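Local structure of phenylalanine--tRNA ligase beta subunit (Pyrococcus horikoshii, 2CXI) at residues E284-Y289 and R318-L323; S294-N299 and D341-Y346. The protein is the beta subunit of the tetrameric ligase that attaches phenylalanine to tRNA(Phe) at the expense of ATP, here as an N-terminal fragment. One frame throughout, in Å; residues are numbered along the deposited sequence.

Both contacts lie in the B5 domain at the C-terminal end of this fragment, on the same side of the chain's centre; their centres are about 13 Å apart and their nearest atoms about 5 Å, without touching. Along the chain the segments alternate: 284-289, 294-299, 318-323, 341-346. Helix 287-294 starts in contact 1 and ends in contact 2, while strand 320-325 of contact 1 precedes helix 335-346 of contact 2. That last helix joins the two, since Val285 and Leu323 rest on its Ile338 and Val342 faces Leu298. It also carries Asp337, Glu340 and Asp341, predicted to bind magnesium together with the alpha subunit.

Contact 1. Residues E284-Y289 and R318-L323; sequences EVELDY and RGRAKL
Arg320 and Glu286 meet through bent side chains: CG of Arg320 lies between its backbone N and carbonyl carbon (chi1 79°), while Glu286 has CG anti to its carbonyl carbon and turns at chi2. Arg320 NE then donates to Glu286 OE2 at 2.9 Å, approaching from above the carboxylate plane, 65° out of it; a weak bond from NH2 reaches the same oxygen. The carboxylate of Glu284 lies near the guanidinium's other end, at NH1, completing a salt-bridge network, although the modelled separation there is too short to be trusted in detail. Lys322 runs alongside Glu284 in the same direction, its NZ 4.1 Å from Glu284 OE2, beyond a salt bridge.

The opposite sheet face is apolar. Val285 CG1 packs 4.1 Å from Ala321 CB, and Leu287 CD2 reaches that methyl from the first turn of helix 287-294. Between the faces, Val285 N donates to Ala321 O at 3.0 Å and Ala321 N to Val285 O at 2.7 Å. Beyond Glu286, the N-cap residue, Leu287 N donates to Gly319 O at 2.7 Å, and a water links that oxygen to Asp288 N. The short strands 284-286 and 320-323 run at 162° to each other, an antiparallel pair leading into a helix, within the three-stranded sheet of the B5 domain.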
ATOM      1  N   GLU A 284      23.561  24.336 -30.941  1.00 27.09           N
ATOM      2  CA  GLU A 284      23.776  25.720 -31.358  1.00 28.56           C
ATOM      3  C   GLU A 284      24.643  25.746 -32.600  1.00 27.58           C
ATOM      4  O   GLU A 284      25.653  25.047 -32.670  1.00 28.60           O
ATOM      5  CB  GLU A 284      24.462  26.520 -30.243  1.00 28.61           C
ATOM      6  CG  GLU A 284      23.716  26.519 -28.923  1.00 31.08           C
ATOM      7  CD  GLU A 284      24.203  27.619 -27.971  1.00 32.94           C
ATOM      8  OE1 GLU A 284      24.884  28.563 -28.450  1.00 39.89           O
ATOM      9  OE2 GLU A 284      23.880  27.555 -26.763  1.00 37.48           O
ATOM     10  N   VAL A 285      24.240  26.531 -33.586  1.00 27.15           N
ATOM     11  CA  VAL A 285      25.029  26.665 -34.808  1.00 27.48           C
ATOM     12  C   VAL A 285      25.088  28.144 -35.254  1.00 26.62           C
ATOM     13  O   VAL A 285      24.110  28.882 -35.150  1.00 26.04           O
ATOM     14  CB  VAL A 285      24.490  25.736 -35.969  1.00 26.66           C
ATOM     15  CG1 VAL A 285      23.177  26.252 -36.514  1.00 27.29           C
ATOM     16  CG2 VAL A 285      25.544  25.563 -37.082  1.00 27.49           C
ATOM     17  N   GLU A 286      26.238  28.550 -35.769  1.00 27.37           N
ATOM     18  CA  GLU A 286      26.397  29.889 -36.378  1.00 27.82           C
ATOM     19  C   GLU A 286      25.772  29.854 -37.766  1.00 27.70           C
ATOM     20  O   GLU A 286      26.148  29.020 -38.570  1.00 27.01           O
ATOM     21  CB  GLU A 286      27.909  30.194 -36.513  1.00 28.41           C
ATOM     22  CG  GLU A 286      28.604  30.418 -35.173  1.00 30.29           C
ATOM     23  CD  GLU A 286      28.128  31.695 -34.503  1.00 35.01           C
ATOM     24  OE1 GLU A 286      27.487  32.537 -35.189  1.00 37.65           O
ATOM     25  OE2 GLU A 286      28.373  31.858 -33.287  1.00 38.32           O
ATOM     26  N   LEU A 287      24.842  30.759 -38.069  1.00 27.80           N
ATOM     27  CA  LEU A 287      24.180  30.726 -39.386  1.00 27.85           C
ATOM     28  C   LEU A 287      25.135  30.991 -40.559  1.00 28.15           C
ATOM     29  O   LEU A 287      24.911  30.535 -41.682  1.00 26.42           O
ATOM     30  CB  LEU A 287      22.998  31.677 -39.427  1.00 28.31           C
ATOM     31  CG  LEU A 287      21.897  31.229 -38.450  1.00 29.99           C
ATOM     32  CD1 LEU A 287      20.946  32.347 -38.187  1.00 34.64           C
ATOM     33  CD2 LEU A 287      21.152  30.016 -38.965  1.00 30.29           C
ATOM     34  N   ASP A 288      26.222  31.706 -40.291  1.00 27.67           N
ATOM     35  CA  ASP A 288      27.191  31.927 -41.364  1.00 28.59           C
ATOM     36  C   ASP A 288      27.975  30.640 -41.697  1.00 27.87           C
ATOM     37  O   ASP A 288      28.412  30.481 -42.822  1.00 27.60           O
ATOM     38  CB  ASP A 288      28.073  33.148 -41.106  1.00 29.31           C
ATOM     39  CG  ASP A 288      28.619  33.750 -42.403  1.00 32.75           C
ATOM     40  OD1 ASP A 288      27.851  34.306 -43.241  1.00 37.12           O
ATOM     41  OD2 ASP A 288      29.815  33.669 -42.672  1.00 36.58           O
ATOM     42  N   TYR A 289      28.091  29.705 -40.743  1.00 26.95           N
ATOM     43  CA  TYR A 289      28.644  28.381 -41.037  1.00 26.01           C
ATOM     44  C   TYR A 289      27.778  27.683 -42.095  1.00 25.35           C
ATOM     45  O   TYR A 289      28.288  27.135 -43.069  1.00 24.50           O
ATOM     46  CB  TYR A 289      28.754  27.518 -39.788  1.00 26.44           C
ATOM     47  CG  TYR A 289      29.097  26.060 -40.057  1.00 25.65           C
ATOM     48  CD1 TYR A 289      28.097  25.094 -40.284  1.00 24.11           C
ATOM     49  CD2 TYR A 289      30.425  25.637 -40.024  1.00 26.52           C
ATOM     50  CE1 TYR A 289      28.444  23.751 -40.527  1.00 23.36           C
ATOM     51  CE2 TYR A 289      30.774  24.310 -40.260  1.00 26.79           C
ATOM     52  CZ  TYR A 289      29.785  23.378 -40.501  1.00 26.90           C
ATOM     53  OH  TYR A 289      30.178  22.082 -40.705  1.00 28.89           O
ATOM     54  N   ARG A 318      21.931  37.476 -33.014  1.00 41.16           N
ATOM     55  CA  ARG A 318      23.244  37.851 -33.559  1.00 41.86           C
ATOM     56  C   ARG A 318      23.891  36.773 -34.442  1.00 41.06           C
ATOM     57  O   ARG A 318      25.043  36.363 -34.220  1.00 40.95           O
ATOM     58  CB  ARG A 318      24.173  38.307 -32.437  1.00 42.66           C
ATOM     59  CG  ARG A 318      24.046  39.800 -32.147  1.00 47.34           C
ATOM     60  CD  ARG A 318      24.494  40.208 -30.756  1.00 54.02           C
ATOM     61  NE  ARG A 318      23.626  39.610 -29.737  1.00 58.86           N
ATOM     62  CZ  ARG A 318      23.932  38.539 -28.999  1.00 61.40           C
ATOM     63  NH1 ARG A 318      25.106  37.924 -29.142  1.00 62.26           N
ATOM     64  NH2 ARG A 318      23.054  38.082 -28.105  1.00 62.70           N
ATOM     65  N   GLY A 319      23.140  36.327 -35.448  1.00 40.38           N
ATOM     66  CA  GLY A 319      23.639  35.340 -36.413  1.00 39.16           C
ATOM     67  C   GLY A 319      23.851  33.921 -35.886  1.00 38.18           C
ATOM     68  O   GLY A 319      24.276  33.032 -36.640  1.00 38.42           O
ATOM     69  N   ARG A 320      23.583  33.674 -34.611  1.00 37.01           N
ATOM     70  CA  ARG A 320      23.659  32.286 -34.155  1.00 36.29           C
ATOM     71  C   ARG A 320      22.363  31.675 -33.663  1.00 34.89           C
ATOM     72  O   ARG A 320      21.584  32.313 -32.951  1.00 34.61           O
ATOM     73  CB  ARG A 320      24.844  32.006 -33.232  1.00 37.66           C
ATOM     74  CG  ARG A 320      24.724  32.412 -31.798  1.00 39.91           C
ATOM     75  CD  ARG A 320      25.370  31.383 -30.860  1.00 46.74           C
ATOM     76  NE  ARG A 320      26.455  30.634 -31.507  1.00 49.41           N
ATOM     77  CZ  ARG A 320      27.094  29.605 -30.959  1.00 49.60           C
ATOM     78  NH1 ARG A 320      26.762  29.185 -29.748  1.00 50.92           N
ATOM     79  NH2 ARG A 320      28.061  28.987 -31.620  1.00 49.19           N
ATOM     80  N   ALA A 321      22.115  30.449 -34.126  1.00 32.95           N
ATOM     81  CA  ALA A 321      20.848  29.784 -33.917  1.00 30.73           C
ATOM     82  C   ALA A 321      20.954  28.842 -32.716  1.00 29.54           C
ATOM     83  O   ALA A 321      21.766  27.910 -32.698  1.00 28.53           O
ATOM     84  CB  ALA A 321      20.429  29.048 -35.186  1.00 30.24           C
ATOM     85  N   LYS A 322      20.154  29.127 -31.694  1.00 28.97           N
ATOM     86  CA  LYS A 322      19.939  28.167 -30.607  1.00 28.67           C
ATOM     87  C   LYS A 322      18.789  27.229 -31.036  1.00 26.33           C
ATOM     88  O   LYS A 322      17.673  27.672 -31.291  1.00 25.93           O
ATOM     89  CB  LYS A 322      19.599  28.903 -29.310  1.00 28.95           C
ATOM     90  CG  LYS A 322      20.797  29.592 -28.630  1.00 30.90           C
ATOM     91  CD  LYS A 322      20.372  30.168 -27.238  1.00 32.01           C
ATOM     92  CE  LYS A 322      21.513  30.065 -26.228  1.00 38.26           C
ATOM     93  NZ  LYS A 322      21.032  29.724 -24.817  1.00 41.69           N
ATOM     94  N   LEU A 323      19.087  25.940 -31.138  1.00 24.78           N
ATOM     95  CA  LEU A 323      18.130  24.966 -31.710  1.00 22.60           C
ATOM     96  C   LEU A 323      17.636  24.017 -30.638  1.00 21.41           C
ATOM     97  O   LEU A 323      18.390  23.680 -29.739  1.00 21.20           O
ATOM     98  CB  LEU A 323      18.821  24.107 -32.772  1.00 22.16           C
ATOM     99  CG  LEU A 323      19.544  24.885 -33.876  1.00 21.74           C
ATOM    100  CD1 LEU A 323      20.346  23.890 -34.759  1.00 21.69           C
ATOM    101  CD2 LEU A 323      18.518  25.685 -34.675  1.00 23.43           C
TER
HETATM  102  O   HOH W   1      26.714  33.345 -38.192  1.00 31.02           O

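Contact 2. Residues S294-N299 and D341-Y346; sequences SGLELN and DVLIAY
A leucine methyl sits almost exactly above the middle of a tyrosine ring: Leu296 CD1 lies 4.0 Å from the centroid of Tyr346, only 6° off the ring normal. This CH-pi contact joins the loop between helices 287-294 and 300-309 of the B5 domain to helix 335-346, the last helix of this fragment. The second methyl of Leu296, CD2, reaches the phenol end of the same ring, 3.6 Å from Tyr346 CZ and just as near to OH, so the branched tip spans the ring from its centre to its hydroxyl. Tyr346 CG is anti to its backbone N (chi1 -165°), which directs the start of the side chain toward the loop. Leu298 CD2 comes obliquely to Tyr346 CE2 at 3.9 Å.

Leu343, one turn earlier on the helix, brings CD2 to within 4.0 Å of Leu296 CD1, so that this methyl meets both the ring and an aliphatic branch. An alanine in place of Leu296 would probably leave the ring of Tyr346 without the methyls over its centre and phenol end, take away one of the neighbours of Leu343 CD2, and open a gap between loop and helix. On the more buried side, Leu298 and Val342 point tip to tip, CD1 to CG1 at 4.2 Å, and both also touch Leu306 of helix 300-309.

The loop is shaped where helix 287-294 ends. Gly295 leaves helical geometry with a positive phi of 70°, and Ser294 forms an ST turn, its OG accepting from Leu296 N at 3.0 Å; the same hydroxyl also bonds Ile290 O, back in the helix. Beside that turn, the CB of Ser294 rests 3.9 Å from Leu343 CD2.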
ATOM      1  N   SER A 294      27.426  25.573 -47.242  1.00 30.46           N
ATOM      2  CA  SER A 294      26.419  25.086 -48.188  1.00 29.82           C
ATOM      3  C   SER A 294      26.596  25.643 -49.605  1.00 29.93           C
ATOM      4  O   SER A 294      26.081  25.065 -50.565  1.00 29.06           O
ATOM      5  CB  SER A 294      25.010  25.424 -47.746  1.00 29.57           C
ATOM      6  OG  SER A 294      24.796  26.818 -47.724  1.00 29.31           O
ATOM      7  N   GLY A 295      27.292  26.778 -49.720  1.00 30.21           N
ATOM      8  CA  GLY A 295      27.381  27.519 -50.990  1.00 30.02           C
ATOM      9  C   GLY A 295      26.041  28.159 -51.327  1.00 31.04           C
ATOM     10  O   GLY A 295      25.770  28.507 -52.479  1.00 30.26           O
ATOM     11  N   LEU A 296      25.167  28.303 -50.336  1.00 30.92           N
ATOM     12  CA  LEU A 296      23.870  28.897 -50.616  1.00 32.50           C
ATOM     13  C   LEU A 296      23.790  30.289 -50.000  1.00 33.65           C
ATOM     14  O   LEU A 296      24.315  30.522 -48.920  1.00 34.57           O
ATOM     15  CB  LEU A 296      22.732  28.010 -50.090  1.00 32.45           C
ATOM     16  CG  LEU A 296      22.457  26.713 -50.874  1.00 32.61           C
ATOM     17  CD1 LEU A 296      21.653  25.735 -50.062  1.00 33.04           C
ATOM     18  CD2 LEU A 296      21.772  26.980 -52.226  1.00 33.07           C
ATOM     19  N   GLU A 297      23.125  31.215 -50.670  1.00 35.16           N
ATOM     20  CA  GLU A 297      22.922  32.524 -50.055  1.00 36.83           C
ATOM     21  C   GLU A 297      21.522  32.613 -49.459  1.00 36.33           C
ATOM     22  O   GLU A 297      20.594  33.162 -50.060  1.00 38.36           O
ATOM     23  CB  GLU A 297      23.229  33.666 -51.043  1.00 38.04           C
ATOM     24  CG  GLU A 297      24.730  33.943 -51.190  1.00 41.73           C
ATOM     25  CD  GLU A 297      25.463  34.042 -49.846  1.00 48.36           C
ATOM     26  OE1 GLU A 297      25.066  34.875 -48.992  1.00 51.13           O
ATOM     27  OE2 GLU A 297      26.449  33.293 -49.633  1.00 50.43           O
ATOM     28  N   LEU A 298      21.346  32.006 -48.299  1.00 34.50           N
ATOM     29  CA  LEU A 298      20.066  32.059 -47.640  1.00 32.19           C
ATOM     30  C   LEU A 298      20.256  32.995 -46.468  1.00 31.30           C
ATOM     31  O   LEU A 298      21.264  32.894 -45.771  1.00 29.43           O
ATOM     32  CB  LEU A 298      19.676  30.670 -47.133  1.00 32.11           C
ATOM     33  CG  LEU A 298      19.531  29.540 -48.149  1.00 32.80           C
ATOM     34  CD1 LEU A 298      19.640  28.212 -47.415  1.00 33.79           C
ATOM     35  CD2 LEU A 298      18.234  29.648 -48.946  1.00 32.28           C
ATOM     36  N   ASN A 299      19.308  33.907 -46.244  1.00 30.57           N
ATOM     37  CA  ASN A 299      19.444  34.798 -45.094  1.00 30.85           C
ATOM     38  C   ASN A 299      19.033  34.053 -43.834  1.00 30.77           C
ATOM     39  O   ASN A 299      18.596  32.900 -43.923  1.00 30.57           O
ATOM     40  CB  ASN A 299      18.671  36.122 -45.278  1.00 31.39           C
ATOM     41  CG  ASN A 299      17.191  35.923 -45.509  1.00 32.49           C
ATOM     42  OD1 ASN A 299      16.515  35.218 -44.757  1.00 32.81           O
ATOM     43  ND2 ASN A 299      16.659  36.588 -46.544  1.00 34.23           N
ATOM     44  N   ASP A 341      20.721  18.847 -42.751  1.00 19.68           N
ATOM     45  CA  ASP A 341      19.246  18.986 -42.694  1.00 19.87           C
ATOM     46  C   ASP A 341      18.772  20.210 -43.478  1.00 19.63           C
ATOM     47  O   ASP A 341      17.708  20.191 -44.083  1.00 20.65           O
ATOM     48  CB  ASP A 341      18.749  19.070 -41.238  1.00 18.91           C
ATOM     49  CG  ASP A 341      18.729  17.717 -40.538  1.00 20.61           C
ATOM     50  OD1 ASP A 341      18.846  16.682 -41.228  1.00 19.98           O
ATOM     51  OD2 ASP A 341      18.564  17.610 -39.301  1.00 20.50           O
ATOM     52  N   VAL A 342      19.546  21.291 -43.431  1.00 20.25           N
ATOM     53  CA  VAL A 342      19.267  22.488 -44.285  1.00 20.50           C
ATOM     54  C   VAL A 342      19.263  22.123 -45.781  1.00 22.29           C
ATOM     55  O   VAL A 342      18.357  22.550 -46.544  1.00 21.67           O
ATOM     56  CB  VAL A 342      20.261  23.651 -43.986  1.00 20.45           C
ATOM     57  CG1 VAL A 342      20.060  24.840 -44.969  1.00 21.93           C
ATOM     58  CG2 VAL A 342      20.067  24.159 -42.553  1.00 19.93           C
ATOM     59  N   LEU A 343      20.265  21.332 -46.194  1.00 22.65           N
ATOM     60  CA  LEU A 343      20.391  20.922 -47.593  1.00 24.34           C
ATOM     61  C   LEU A 343      19.223  20.044 -47.979  1.00 24.27           C
ATOM     62  O   LEU A 343      18.647  20.220 -49.031  1.00 24.08           O
ATOM     63  CB  LEU A 343      21.728  20.195 -47.863  1.00 24.66           C
ATOM     64  CG  LEU A 343      23.006  21.012 -47.716  1.00 25.35           C
ATOM     65  CD1 LEU A 343      24.270  20.140 -47.866  1.00 25.41           C
ATOM     66  CD2 LEU A 343      23.060  22.207 -48.692  1.00 28.42           C
ATOM     67  N   ILE A 344      18.838  19.129 -47.090  1.00 25.62           N
ATOM     68  CA  ILE A 344      17.680  18.283 -47.326  1.00 25.47           C
ATOM     69  C   ILE A 344      16.400  19.093 -47.500  1.00 26.50           C
ATOM     70  O   ILE A 344      15.660  18.889 -48.470  1.00 26.25           O
ATOM     71  CB  ILE A 344      17.501  17.254 -46.165  1.00 25.71           C
ATOM     72  CG1 ILE A 344      18.671  16.254 -46.118  1.00 24.30           C
ATOM     73  CG2 ILE A 344      16.148  16.560 -46.311  1.00 25.12           C
ATOM     74  CD1 ILE A 344      18.620  15.334 -44.872  1.00 25.07           C
ATOM     75  N   ALA A 345      16.138  20.000 -46.552  1.00 27.22           N
ATOM     76  CA  ALA A 345      14.921  20.846 -46.537  1.00 28.50           C
ATOM     77  C   ALA A 345      14.837  21.776 -47.734  1.00 29.56           C
ATOM     78  O   ALA A 345      13.733  22.078 -48.218  1.00 29.73           O
ATOM     79  CB  ALA A 345      14.836  21.662 -45.260  1.00 27.68           C
ATOM     80  N   TYR A 346      15.996  22.264 -48.160  1.00 31.00           N
ATOM     81  CA  TYR A 346      16.124  23.027 -49.408  1.00 33.20           C
ATOM     82  C   TYR A 346      15.438  22.293 -50.599  1.00 34.35           C
ATOM     83  O   TYR A 346      14.983  22.935 -51.531  1.00 34.04           O
ATOM     84  CB  TYR A 346      17.607  23.315 -49.694  1.00 33.35           C
ATOM     85  CG  TYR A 346      17.850  24.396 -50.740  1.00 33.40           C
ATOM     86  CD1 TYR A 346      18.383  24.076 -52.004  1.00 35.47           C
ATOM     87  CD2 TYR A 346      17.518  25.714 -50.490  1.00 30.25           C
ATOM     88  CE1 TYR A 346      18.584  25.070 -52.975  1.00 35.07           C
ATOM     89  CE2 TYR A 346      17.718  26.701 -51.442  1.00 33.51           C
ATOM     90  CZ  TYR A 346      18.240  26.385 -52.678  1.00 34.80           C
ATOM     91  OH  TYR A 346      18.424  27.399 -53.607  1.00 36.15           O
TER